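Local coordinates for BH2092 protein (Bacillus halodurans, PDB 3NHV), which is of unknown function but belongs to the rhodanese-like family, whose classical members transfer sulfur by way of a reactive cysteine, at residues Val37-Ala42 and Ile75-Trp80; Lys46-Pro51 and Gly106-Trp111; Leu69-Val74 and Leu97-Lys102; Tyr16-Ala21 and Lys102-Gly107. One frame throughout, in Å; residues are numbered along the deposited sequence.

Contact 1 of 4, residues Val37-Ala42 and Ile75-Trp80; sequences VDVRDA and IITYCW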
loop_
_atom_site.group_PDB
_atom_site.type_symbol
_atom_site.label_atom_id
_atom_site.label_comp_id
_atom_site.label_asym_id
_atom_site.label_seq_id
_atom_site.Cartn_x
_atom_site.Cartn_y
_atom_site.Cartn_z
ATOM N N VAL B 37 10.440 -10.980 11.990
ATOM C CA VAL B 37 9.777 -10.680 13.257
ATOM C C VAL B 37 8.297 -10.324 13.080
ATOM O O VAL B 37 7.955 -9.354 12.393
ATOM C CB VAL B 37 10.468 -9.491 13.985
ATOM C CG1 VAL B 37 9.806 -9.245 15.343
ATOM C CG2 VAL B 37 11.944 -9.767 14.158
ATOM N N ASP B 38 7.424 -11.118 13.701
ATOM C CA ASP B 38 5.979 -10.879 13.651
ATOM C C ASP B 38 5.718 -9.873 14.767
ATOM O O ASP B 38 5.975 -10.156 15.934
ATOM C CB ASP B 38 5.206 -12.171 13.929
ATOM C CG ASP B 38 3.716 -12.034 13.663
ATOM O OD1 ASP B 38 3.135 -10.979 13.994
ATOM O OD2 ASP B 38 3.120 -12.995 13.130
ATOM N N VAL B 39 5.216 -8.702 14.396
ATOM C CA VAL B 39 4.948 -7.616 15.332
ATOM C C VAL B 39 3.524 -7.575 15.878
ATOM O O VAL B 39 3.216 -6.771 16.758
ATOM C CB VAL B 39 5.244 -6.263 14.648
ATOM C CG1 VAL B 39 4.810 -5.117 15.522
ATOM C CG2 VAL B 39 6.729 -6.165 14.331
ATOM N N ARG B 40 2.649 -8.426 15.360
ATOM C CA ARG B 40 1.266 -8.423 15.827
ATOM C C ARG B 40 1.153 -8.925 17.266
ATOM O O ARG B 40 2.155 -9.157 17.946
ATOM C CB ARG B 40 0.395 -9.308 14.932
ATOM C CG ARG B 40 0.518 -9.050 13.444
ATOM C CD ARG B 40 0.599 -10.382 12.707
ATOM N NE ARG B 40 -0.689 -11.038 12.497
ATOM C CZ ARG B 40 -0.864 -12.355 12.573
ATOM N NH1 ARG B 40 0.158 -13.147 12.872
ATOM N NH2 ARG B 40 -2.052 -12.889 12.307
ATOM N N ASP B 41 -0.084 -9.092 17.719
ATOM C CA ASP B 41 -0.357 -9.586 19.062
ATOM C C ASP B 41 0.135 -11.021 19.207
ATOM O O ASP B 41 -0.010 -11.821 18.283
ATOM C CB ASP B 41 -1.851 -9.582 19.337
ATOM C CG ASP B 41 -2.182 -10.227 20.657
ATOM O OD1 ASP B 41 -2.193 -9.504 21.680
ATOM O OD2 ASP B 41 -2.401 -11.464 20.682
ATOM N N ALA B 42 0.681 -11.356 20.373
ATOM C CA ALA B 42 1.192 -12.708 20.627
ATOM C C ALA B 42 0.218 -13.813 20.231
ATOM O O ALA B 42 0.595 -14.776 19.563
ATOM C CB ALA B 42 1.556 -12.858 22.098
ATOM N N ILE B 75 16.567 -7.145 10.104
ATOM C CA ILE B 75 15.244 -7.434 10.664
ATOM C C ILE B 75 14.136 -7.123 9.647
ATOM O O ILE B 75 14.132 -6.062 9.020
ATOM C CB ILE B 75 14.979 -6.615 11.981
ATOM C CG1 ILE B 75 15.837 -7.148 13.126
ATOM C CG2 ILE B 75 13.524 -6.733 12.408
ATOM C CD1 ILE B 75 17.292 -6.802 13.020
ATOM N N ILE B 76 13.211 -8.068 9.487
ATOM C CA ILE B 76 12.086 -7.929 8.569
ATOM C C ILE B 76 10.822 -7.978 9.416
ATOM O O ILE B 76 10.514 -9.005 10.009
ATOM C CB ILE B 76 12.022 -9.092 7.539
ATOM C CG1 ILE B 76 13.363 -9.240 6.819
ATOM C CG2 ILE B 76 10.916 -8.821 6.513
ATOM C CD1 ILE B 76 13.703 -8.086 5.901
ATOM N N THR B 77 10.092 -6.871 9.473
ATOM C CA THR B 77 8.876 -6.825 10.270
ATOM C C THR B 77 7.644 -7.008 9.412
ATOM O O THR B 77 7.633 -6.614 8.252
ATOM C CB THR B 77 8.742 -5.474 10.995
ATOM O OG1 THR B 77 8.626 -4.430 10.021
ATOM C CG2 THR B 77 9.968 -5.209 11.862
ATOM N N TYR B 78 6.603 -7.606 9.978
ATOM C CA TYR B 78 5.366 -7.766 9.231
ATOM C C TYR B 78 4.171 -7.728 10.172
ATOM O O TYR B 78 4.230 -8.241 11.291
ATOM C CB TYR B 78 5.386 -9.061 8.403
ATOM C CG TYR B 78 5.081 -10.332 9.163
ATOM C CD1 TYR B 78 3.772 -10.689 9.467
ATOM C CD2 TYR B 78 6.103 -11.192 9.552
ATOM C CE1 TYR B 78 3.489 -11.870 10.130
ATOM C CE2 TYR B 78 5.833 -12.376 10.216
ATOM C CZ TYR B 78 4.525 -12.712 10.501
ATOM O OH TYR B 78 4.254 -13.903 11.137
ATOM N N CYS B 79 3.103 -7.078 9.717
ATOM C CA CYS B 79 1.870 -6.957 10.483
ATOM C C CYS B 79 0.803 -7.724 9.711
ATOM O O CYS B 79 1.125 -8.622 8.945
ATOM C CB CYS B 79 1.466 -5.484 10.637
ATOM S SG CYS B 79 -0.194 -5.254 11.384
ATOM N N TRP B 80 -0.463 -7.377 9.901
ATOM C CA TRP B 80 -1.525 -8.073 9.204
ATOM C C TRP B 80 -1.481 -7.884 7.704
ATOM O O TRP B 80 -1.422 -8.859 6.961
ATOM C CB TRP B 80 -2.892 -7.639 9.722
ATOM C CG TRP B 80 -3.181 -8.165 11.078
ATOM C CD1 TRP B 80 -2.883 -7.569 12.270
ATOM C CD2 TRP B 80 -3.790 -9.418 11.395
ATOM N NE1 TRP B 80 -3.271 -8.377 13.312
ATOM C CE2 TRP B 80 -3.829 -9.520 12.803
ATOM C CE3 TRP B 80 -4.302 -10.471 10.627
ATOM C CZ2 TRP B 80 -4.367 -10.626 13.461
ATOM C CZ3 TRP B 80 -4.838 -11.578 11.283
ATOM C CH2 TRP B 80 -4.864 -11.645 12.688
#
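Arg40 stands its guanidinium over the indole face of Trp80, with CZ 4.0 Å from the centroid of the six-membered ring and nearly on the ring normal. The two planes are 75° apart, so this cation-pi pair is an edge-on approach and not a flat stack: NE sits above the middle of the ring system and NH2 reaches CH2. Arg40 CG lies 4.1 Å from the centroid of the five-membered ring, a CH-pi contact. Asp38 holds the guanidinium at its edge, in plane, OD2 taking Arg40 NH1 at 3.0 Å on its syn lone pair; NH1 also reaches the carbonyl of Cys48. Asp38 OD1 accepts from Arg40 N at 2.9 Å and closes an Asx turn at the end of the strand. Arg40 and Trp80 follow the ends of two neighbouring parallel strands, 34-38 and 74-78, in the central sheet of the rhodanese-like fold, where Cys79, disulfide-bonded to Cys84, opens the loop that in classical rhodaneses forms the active site. Val37 N gives Ile76 O a straight bond of 2.8 Å, and Val39 N reaches Tyr78 O at 3.3 Å. With CG between backbone N and carbonyl carbon (chi1 80°), the Tyr78 ring is set beside Asp38, whose CA lies 4.0 Å from the ring centroid, over one face. Tyr78 OH donates to Asp38 OD2, at a modelled length too short to trust, and meets Ile50 N.

Contact 2 of 4, residues Lys46-Pro51 and Gly106-Trp111; sequences KECHIP and GGIEYW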
loop_
_atom_site.group_PDB
_atom_site.type_symbol
_atom_site.label_atom_id
_atom_site.label_comp_id
_atom_site.label_asym_id
_atom_site.label_seq_id
_atom_site.Cartn_x
_atom_site.Cartn_y
_atom_site.Cartn_z
ATOM N N LYS B 46 0.772 -17.073 17.633
ATOM C CA LYS B 46 0.632 -18.467 18.048
ATOM C C LYS B 46 -0.403 -19.225 17.209
ATOM O O LYS B 46 -0.294 -20.440 17.041
ATOM C CB LYS B 46 0.278 -18.531 19.544
ATOM C CG LYS B 46 0.575 -19.872 20.238
ATOM C CD LYS B 46 -0.568 -20.887 20.100
ATOM C CE LYS B 46 -1.851 -20.439 20.825
ATOM N NZ LYS B 46 -1.672 -20.247 22.294
ATOM N N GLU B 47 -1.390 -18.509 16.670
ATOM C CA GLU B 47 -2.426 -19.130 15.843
ATOM C C GLU B 47 -1.950 -19.359 14.412
ATOM O O GLU B 47 -2.061 -20.463 13.871
ATOM C CB GLU B 47 -3.679 -18.254 15.794
ATOM C CG GLU B 47 -4.353 -18.043 17.128
ATOM C CD GLU B 47 -5.645 -17.258 17.008
ATOM O OE1 GLU B 47 -6.546 -17.707 16.265
ATOM O OE2 GLU B 47 -5.763 -16.193 17.661
ATOM N N CYS B 48 -1.421 -18.301 13.804
ATOM C CA CYS B 48 -0.944 -18.354 12.423
ATOM C C CYS B 48 0.174 -17.346 12.165
ATOM O O CYS B 48 -0.009 -16.142 12.353
ATOM C CB CYS B 48 -2.113 -18.073 11.474
ATOM S SG CYS B 48 -1.666 -17.973 9.740
ATOM N N HIS B 49 1.330 -17.840 11.734
ATOM C CA HIS B 49 2.455 -16.963 11.449
ATOM C C HIS B 49 3.329 -17.469 10.308
ATOM O O HIS B 49 3.142 -18.572 9.806
ATOM C CB HIS B 49 3.299 -16.748 12.713
ATOM C CG HIS B 49 3.935 -17.994 13.249
ATOM N ND1 HIS B 49 4.928 -18.673 12.577
ATOM C CD2 HIS B 49 3.747 -18.661 14.415
ATOM C CE1 HIS B 49 5.327 -19.703 13.306
ATOM N NE2 HIS B 49 4.626 -19.715 14.425
ATOM N N ILE B 50 4.289 -16.650 9.899
ATOM C CA ILE B 50 5.177 -17.011 8.810
ATOM C C ILE B 50 6.343 -17.872 9.270
ATOM O O ILE B 50 7.000 -17.575 10.261
ATOM C CB ILE B 50 5.749 -15.759 8.132
ATOM C CG1 ILE B 50 4.617 -14.929 7.548
ATOM C CG2 ILE B 50 6.742 -16.163 7.045
ATOM C CD1 ILE B 50 5.074 -13.624 6.981
ATOM N N PRO B 51 6.622 -18.953 8.539
ATOM C CA PRO B 51 7.727 -19.841 8.900
ATOM C C PRO B 51 9.048 -19.106 9.161
ATOM O O PRO B 51 9.398 -18.164 8.451
ATOM C CB PRO B 51 7.801 -20.783 7.704
ATOM C CG PRO B 51 6.361 -20.919 7.316
ATOM C CD PRO B 51 5.862 -19.489 7.396
ATOM N N GLY B 106 2.363 -6.055 2.445
ATOM C CA GLY B 106 1.411 -7.123 2.200
ATOM C C GLY B 106 1.117 -7.892 3.475
ATOM O O GLY B 106 0.050 -8.493 3.628
ATOM N N GLY B 107 2.072 -7.870 4.400
ATOM C CA GLY B 107 1.889 -8.569 5.659
ATOM C C GLY B 107 1.617 -10.046 5.453
ATOM O O GLY B 107 1.955 -10.612 4.411
ATOM N N ILE B 108 0.997 -10.676 6.445
ATOM C CA ILE B 108 0.696 -12.092 6.369
ATOM C C ILE B 108 -0.533 -12.306 5.503
ATOM O O ILE B 108 -0.760 -13.392 4.982
ATOM C CB ILE B 108 0.456 -12.683 7.779
ATOM C CG1 ILE B 108 0.372 -14.211 7.702
ATOM C CG2 ILE B 108 -0.813 -12.099 8.384
ATOM C CD1 ILE B 108 0.360 -14.892 9.064
ATOM N N GLU B 109 -1.325 -11.256 5.351
ATOM C CA GLU B 109 -2.507 -11.355 4.534
ATOM C C GLU B 109 -2.127 -11.770 3.115
ATOM O O GLU B 109 -2.590 -12.788 2.614
ATOM C CB GLU B 109 -3.240 -10.025 4.492
ATOM C CG GLU B 109 -4.375 -10.041 3.505
ATOM C CD GLU B 109 -4.987 -8.684 3.298
ATOM O OE1 GLU B 109 -5.765 -8.544 2.333
ATOM O OE2 GLU B 109 -4.694 -7.767 4.100
ATOM N N TYR B 110 -1.274 -10.995 2.461
ATOM C CA TYR B 110 -0.886 -11.337 1.105
ATOM C C TYR B 110 0.089 -12.503 1.027
ATOM O O TYR B 110 0.290 -13.083 -0.040
ATOM C CB TYR B 110 -0.349 -10.096 0.384
ATOM C CG TYR B 110 -1.457 -9.301 -0.281
ATOM C CD1 TYR B 110 -1.859 -9.590 -1.593
ATOM C CD2 TYR B 110 -2.165 -8.316 0.420
ATOM C CE1 TYR B 110 -2.938 -8.925 -2.186
ATOM C CE2 TYR B 110 -3.247 -7.646 -0.168
ATOM C CZ TYR B 110 -3.625 -7.960 -1.466
ATOM O OH TYR B 110 -4.698 -7.323 -2.043
ATOM N N TRP B 111 0.683 -12.868 2.157
ATOM C CA TRP B 111 1.603 -13.997 2.178
ATOM C C TRP B 111 0.785 -15.261 1.969
ATOM O O TRP B 111 1.175 -16.159 1.217
ATOM C CB TRP B 111 2.337 -14.070 3.514
ATOM C CG TRP B 111 3.048 -15.351 3.696
ATOM C CD1 TRP B 111 2.540 -16.499 4.228
ATOM C CD2 TRP B 111 4.379 -15.657 3.270
ATOM N NE1 TRP B 111 3.471 -17.504 4.157
ATOM C CE2 TRP B 111 4.608 -17.017 3.575
ATOM C CE3 TRP B 111 5.397 -14.917 2.659
ATOM C CZ2 TRP B 111 5.821 -17.654 3.287
ATOM C CZ3 TRP B 111 6.605 -15.549 2.371
ATOM C CH2 TRP B 111 6.806 -16.904 2.685
#
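Ile108 points from its CB toward the loop that holds Cys48, His49 and Ile50, and each further carbon finds a neighbour. CG1, anti to the backbone N (chi1 -171°), comes 4.3 Å from Ile50 CG1, while the branch CG2 turns to the carbonyl oxygen of Trp80. With chi2 also extended, CD1 is carried on to Cys48, 3.5 Å from the carbonyl O of that residue and 3.7 Å from its SG, and it passes close to His49 CA as well. Ile50 then covers Trp111: its CG1 lies 4.2 Å from the centroid of the five-membered ring, almost straight above it, and its CG2 sits 4.1 Å from CZ2 of Trp111, nearer the rim. The indole is fixed at its polar end by NE1, which bonds to the carbonyl of Glu117, and helix 20-28 supplies further apolar neighbours in Ile20 and Leu23. Thus one isoleucine meets another along its stem, a thiol and a carbonyl at its tip, and the second isoleucine passes the contact on to an aromatic face. It is the apolar seam by which, in this rhodanese-like alpha/beta fold, the helix following strand 100-105 packs on the loop between helix 42-47 and strand 54-55.

Contact 3 of 4, residues Leu69-Val74 and Leu97-Lys102; sequences LSKEKV and LGFRVK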
loop_
_atom_site.group_PDB
_atom_site.type_symbol
_atom_site.label_atom_id
_atom_site.label_comp_id
_atom_site.label_asym_id
_atom_site.label_seq_id
_atom_site.Cartn_x
_atom_site.Cartn_y
_atom_site.Cartn_z
ATOM N N LEU B 69 19.367 -10.786 19.583
ATOM C CA LEU B 69 19.308 -10.696 18.123
ATOM C C LEU B 69 20.567 -10.070 17.551
ATOM O O LEU B 69 21.006 -9.021 18.008
ATOM C CB LEU B 69 18.089 -9.886 17.689
ATOM C CG LEU B 69 16.754 -10.463 18.158
ATOM C CD1 LEU B 69 15.602 -9.615 17.628
ATOM C CD2 LEU B 69 16.624 -11.894 17.675
ATOM N N SER B 70 21.145 -10.715 16.545
ATOM C CA SER B 70 22.370 -10.218 15.924
ATOM C C SER B 70 22.213 -8.926 15.113
ATOM O O SER B 70 21.303 -8.795 14.302
ATOM C CB SER B 70 22.969 -11.307 15.031
ATOM O OG SER B 70 24.072 -10.799 14.300
ATOM N N LYS B 71 23.121 -7.980 15.337
ATOM C CA LYS B 71 23.114 -6.703 14.625
ATOM C C LYS B 71 23.730 -6.865 13.239
ATOM O O LYS B 71 23.702 -5.938 12.431
ATOM C CB LYS B 71 23.926 -5.650 15.389
ATOM C CG LYS B 71 23.351 -5.217 16.732
ATOM C CD LYS B 71 22.309 -4.127 16.583
ATOM C CE LYS B 71 21.817 -3.636 17.943
ATOM N NZ LYS B 71 22.904 -3.057 18.794
ATOM N N GLU B 72 24.302 -8.034 12.969
ATOM C CA GLU B 72 24.924 -8.280 11.675
ATOM C C GLU B 72 23.896 -8.687 10.638
ATOM O O GLU B 72 24.152 -8.628 9.437
ATOM C CB GLU B 72 25.979 -9.379 11.783
ATOM C CG GLU B 72 27.224 -8.988 12.552
ATOM C CD GLU B 72 27.785 -7.643 12.114
ATOM O OE1 GLU B 72 27.354 -6.608 12.677
ATOM O OE2 GLU B 72 28.644 -7.616 11.198
ATOM N N LYS B 73 22.734 -9.112 11.114
ATOM C CA LYS B 73 21.662 -9.545 10.232
ATOM C C LYS B 73 20.710 -8.395 9.930
ATOM O O LYS B 73 20.971 -7.250 10.305
ATOM C CB LYS B 73 20.904 -10.690 10.886
ATOM C CG LYS B 73 21.769 -11.899 11.175
ATOM C CD LYS B 73 20.957 -12.972 11.846
ATOM C CE LYS B 73 21.680 -14.298 11.850
ATOM N NZ LYS B 73 20.794 -15.335 12.448
ATOM N N VAL B 74 19.613 -8.689 9.240
ATOM C CA VAL B 74 18.629 -7.656 8.921
ATOM C C VAL B 74 17.271 -8.074 9.463
ATOM O O VAL B 74 16.877 -9.225 9.312
ATOM C CB VAL B 74 18.498 -7.434 7.404
ATOM C CG1 VAL B 74 17.437 -6.377 7.141
ATOM C CG2 VAL B 74 19.836 -6.992 6.814
ATOM N N LEU B 97 17.114 1.128 17.996
ATOM C CA LEU B 97 17.957 0.215 18.762
ATOM C C LEU B 97 19.266 -0.105 18.038
ATOM O O LEU B 97 20.068 -0.904 18.524
ATOM C CB LEU B 97 17.199 -1.085 19.059
ATOM C CG LEU B 97 16.030 -0.995 20.046
ATOM C CD1 LEU B 97 15.118 -2.201 19.910
ATOM C CD2 LEU B 97 16.576 -0.881 21.461
ATOM N N GLY B 98 19.474 0.510 16.875
ATOM C CA GLY B 98 20.696 0.281 16.113
ATOM C C GLY B 98 20.658 -0.842 15.083
ATOM O O GLY B 98 21.669 -1.113 14.441
ATOM N N PHE B 99 19.506 -1.491 14.921
ATOM C CA PHE B 99 19.344 -2.580 13.960
ATOM C C PHE B 99 19.082 -2.114 12.523
ATOM O O PHE B 99 18.587 -1.010 12.293
ATOM C CB PHE B 99 18.178 -3.491 14.371
ATOM C CG PHE B 99 18.503 -4.451 15.479
ATOM C CD1 PHE B 99 17.964 -4.280 16.753
ATOM C CD2 PHE B 99 19.344 -5.535 15.248
ATOM C CE1 PHE B 99 18.265 -5.176 17.777
ATOM C CE2 PHE B 99 19.650 -6.432 16.261
ATOM C CZ PHE B 99 19.110 -6.254 17.528
ATOM N N ARG B 100 19.429 -2.966 11.558
ATOM C CA ARG B 100 19.169 -2.686 10.142
ATOM C C ARG B 100 17.817 -3.376 9.961
ATOM O O ARG B 100 17.643 -4.528 10.377
ATOM C CB ARG B 100 20.230 -3.333 9.247
ATOM C CG ARG B 100 21.653 -2.794 9.446
ATOM C CD ARG B 100 21.878 -1.473 8.720
ATOM N NE ARG B 100 23.196 -0.907 9.001
ATOM C CZ ARG B 100 23.870 -0.126 8.156
ATOM N NH1 ARG B 100 23.348 0.173 6.972
ATOM N NH2 ARG B 100 25.064 0.357 8.490
ATOM N N VAL B 101 16.864 -2.683 9.350
ATOM C CA VAL B 101 15.533 -3.247 9.220
ATOM C C VAL B 101 14.785 -2.827 7.964
ATOM O O VAL B 101 15.046 -1.765 7.406
ATOM C CB VAL B 101 14.694 -2.836 10.444
ATOM C CG1 VAL B 101 14.572 -1.324 10.475
ATOM C CG2 VAL B 101 13.317 -3.487 10.402
ATOM N N LYS B 102 13.846 -3.679 7.553
ATOM C CA LYS B 102 12.988 -3.464 6.389
ATOM C C LYS B 102 11.603 -3.983 6.777
ATOM O O LYS B 102 11.499 -4.936 7.554
ATOM C CB LYS B 102 13.486 -4.262 5.172
ATOM C CG LYS B 102 14.871 -3.890 4.663
ATOM C CD LYS B 102 15.191 -4.593 3.343
ATOM C CE LYS B 102 16.439 -3.987 2.695
ATOM N NZ LYS B 102 16.495 -4.209 1.217
#
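Phe99 is met by a lysine chain over one face and by two backbone carbonyls at its rim. The contact joins the two ends of a beta-alpha-beta crossover, strand 74-78 to helix 86-96 to strand 100-105: residues 69-74 lead into its first strand, and residues 97-102 run from the end of its helix into its second. Lys71 crosses the ring at about a right angle. Its chain bends at chi2 (-84°), which places CD over the ring, 3.7 Å from the Phe99 centroid and offset toward the rim, a CH-pi contact; the ammonium is farther off and adds at most a weak attraction. At the ring edge, Leu69 O lies in the plane, 3.4 Å from Phe99 CZ, and Ser70 O near it, 3.5 Å from Phe99 CE2, so the positive ring edge probably faces the negative oxygens. Leu69 CB adds an apolar touch 3.8 Å from the same CZ. Replacing Phe99 by an alanine would probably leave the methylenes of Lys71 without their flat support and open a gap beside Leu69 CB. Beyond the ring, Val74 CG1 rests against the backbone of Arg100, 3.7 Å from its O. Gly98 turns the chain out of helix 86-96 through a Schellman motif with positive phi (91°). Just before that turn, the carbonyl O of Leu97 meets Lys71 CE at 3.3 Å.

Contact 4 of 4, residues Tyr16-Ala21 and Lys102-Gly107; sequences YETDIA and KELIGG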
loop_
_atom_site.group_PDB
_atom_site.type_symbol
_atom_site.label_atom_id
_atom_site.label_comp_id
_atom_site.label_asym_id
_atom_site.label_seq_id
_atom_site.Cartn_x
_atom_site.Cartn_y
_atom_site.Cartn_z
ATOM N N TYR B 16 14.014 0.200 2.159
ATOM C CA TYR B 16 13.294 0.144 3.433
ATOM C C TYR B 16 12.202 -0.916 3.439
ATOM O O TYR B 16 11.404 -0.983 4.375
ATOM C CB TYR B 16 12.668 1.512 3.763
ATOM C CG TYR B 16 13.679 2.606 4.031
ATOM C CD1 TYR B 16 14.596 2.490 5.080
ATOM C CD2 TYR B 16 13.740 3.743 3.224
ATOM C CE1 TYR B 16 15.551 3.473 5.317
ATOM C CE2 TYR B 16 14.693 4.738 3.455
ATOM C CZ TYR B 16 15.596 4.592 4.503
ATOM O OH TYR B 16 16.557 5.555 4.731
ATOM N N GLU B 17 12.158 -1.750 2.407
ATOM C CA GLU B 17 11.112 -2.762 2.353
ATOM C C GLU B 17 11.461 -4.014 1.563
ATOM O O GLU B 17 12.526 -4.122 0.956
ATOM C CB GLU B 17 9.822 -2.141 1.793
ATOM C CG GLU B 17 9.985 -1.476 0.430
ATOM C CD GLU B 17 8.722 -0.754 -0.059
ATOM O OE1 GLU B 17 8.178 0.094 0.689
ATOM O OE2 GLU B 17 8.283 -1.028 -1.203
ATOM N N THR B 18 10.549 -4.973 1.606
ATOM C CA THR B 18 10.711 -6.218 0.893
ATOM C C THR B 18 9.312 -6.758 0.676
ATOM O O THR B 18 8.401 -6.459 1.452
ATOM C CB THR B 18 11.547 -7.225 1.702
ATOM O OG1 THR B 18 11.551 -8.488 1.028
ATOM C CG2 THR B 18 10.972 -7.401 3.094
ATOM N N ASP B 19 9.135 -7.545 -0.379
ATOM C CA ASP B 19 7.822 -8.082 -0.670
ATOM C C ASP B 19 7.723 -9.586 -0.459
ATOM O O ASP B 19 8.726 -10.256 -0.226
ATOM C CB ASP B 19 7.393 -7.698 -2.101
ATOM C CG ASP B 19 8.218 -8.385 -3.192
ATOM O OD1 ASP B 19 9.091 -9.229 -2.875
ATOM O OD2 ASP B 19 7.971 -8.075 -4.381
ATOM N N ILE B 20 6.499 -10.098 -0.535
ATOM C CA ILE B 20 6.232 -11.513 -0.350
ATOM C C ILE B 20 7.165 -12.385 -1.182
ATOM O O ILE B 20 7.777 -13.321 -0.674
ATOM C CB ILE B 20 4.775 -11.831 -0.711
ATOM C CG1 ILE B 20 3.844 -10.956 0.127
ATOM C CG2 ILE B 20 4.473 -13.293 -0.449
ATOM C CD1 ILE B 20 4.008 -11.156 1.619
ATOM N N ALA B 21 7.279 -12.067 -2.463
ATOM C CA ALA B 21 8.136 -12.818 -3.363
ATOM C C ALA B 21 9.554 -12.921 -2.826
ATOM O O ALA B 21 10.094 -14.010 -2.683
ATOM C CB ALA B 21 8.150 -12.155 -4.743
ATOM N N LYS B 102 13.846 -3.679 7.553
ATOM C CA LYS B 102 12.988 -3.464 6.389
ATOM C C LYS B 102 11.603 -3.983 6.777
ATOM O O LYS B 102 11.499 -4.936 7.554
ATOM C CB LYS B 102 13.486 -4.262 5.172
ATOM C CG LYS B 102 14.871 -3.890 4.663
ATOM C CD LYS B 102 15.191 -4.593 3.343
ATOM C CE LYS B 102 16.439 -3.987 2.695
ATOM N NZ LYS B 102 16.495 -4.209 1.217
ATOM N N GLU B 103 10.545 -3.365 6.252
ATOM C CA GLU B 103 9.185 -3.815 6.551
ATOM C C GLU B 103 8.654 -4.599 5.365
ATOM O O GLU B 103 8.983 -4.299 4.215
ATOM C CB GLU B 103 8.256 -2.630 6.841
ATOM C CG GLU B 103 8.019 -1.703 5.655
ATOM C CD GLU B 103 7.231 -0.453 6.026
ATOM O OE1 GLU B 103 6.114 -0.587 6.581
ATOM O OE2 GLU B 103 7.727 0.663 5.759
ATOM N N LEU B 104 7.837 -5.606 5.655
ATOM C CA LEU B 104 7.248 -6.458 4.631
ATOM C C LEU B 104 5.898 -5.910 4.184
ATOM O O LEU B 104 4.958 -5.849 4.978
ATOM C CB LEU B 104 7.049 -7.870 5.179
ATOM C CG LEU B 104 6.423 -8.865 4.206
ATOM C CD1 LEU B 104 7.431 -9.210 3.119
ATOM C CD2 LEU B 104 6.006 -10.125 4.940
ATOM N N ILE B 105 5.802 -5.520 2.916
ATOM C CA ILE B 105 4.550 -5.004 2.369
ATOM C C ILE B 105 3.627 -6.181 2.061
ATOM O O ILE B 105 4.055 -7.187 1.486
ATOM C CB ILE B 105 4.776 -4.209 1.059
ATOM C CG1 ILE B 105 5.429 -5.103 0.008
ATOM C CG2 ILE B 105 5.659 -3.008 1.324
ATOM C CD1 ILE B 105 5.433 -4.503 -1.387
ATOM N N GLY B 106 2.363 -6.055 2.445
ATOM C CA GLY B 106 1.411 -7.123 2.200
ATOM C C GLY B 106 1.117 -7.892 3.475
ATOM O O GLY B 106 0.050 -8.493 3.628
ATOM N N GLY B 107 2.072 -7.870 4.400
ATOM C CA GLY B 107 1.889 -8.569 5.659
ATOM C C GLY B 107 1.617 -10.046 5.453
ATOM O O GLY B 107 1.955 -10.612 4.411
#
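Glu103 joins strand 17-19 through both its backbone N and its backbone O: its N donates to Tyr16 O at 3.2 Å, and its O accepts from Thr18 N at 3.1 Å. Ile105 N then bonds Thr18 O at 3.1 Å, completing the alternation of a parallel ladder. The carboxylates look elsewhere. Those of Glu17 and Asp19 bond to Asn85 of the second subunit, while Glu103 meets Thr88 and forms a salt bridge to Lys13 of the third subunit, which probably eases the nearness of Glu17. Asp19 also N-caps helix 20-28 through Asp22 N. Around this polar spine, Leu104 CD1 tucks against Thr18 O at 3.4 Å and Thr18 CG2 at 4.0 Å. On the other face, Ile105 spreads its branches: CD1 lies 3.8 Å from Asp19 CB, and CG2 lies against the carboxylate carbon of Glu17. Lys102, extended beyond CG, runs its chain past the backbone of Glu17, with CD 3.6 Å from Glu17 O. An alanine here would probably leave Glu17 O without the cover of the lysine methylenes. Ile20 CD1 reaches Gly107 O at 3.5 Å, where a type II turn from Leu104 to Gly107 leads toward helix 107-113. Such pairing of the first strand with the last, at one border of the chain's parallel sheet, suits the rhodanese-like fold.

Three of the contacts are read from one parallel sheet. Contact 1 meets contact 3 where Ile75 N lies 2.8 Å from Arg100 O, and contact 4 continues the same strand 100-105, sharing Lys102 with contact 3. Contacts 1 and 2, their centres about 9 Å apart, flank the loop that begins at Cys79: Trp80 O lies 2.9 Å from Glu109 N, a probable hydrogen bond. If the protein works as classical rhodaneses do, this is the active-site end. Contact 3 lies at the far end, its centre about 21 Å from that of contact 2, while contact 4 shares the turn at Gly106 and Gly107 with contact 2.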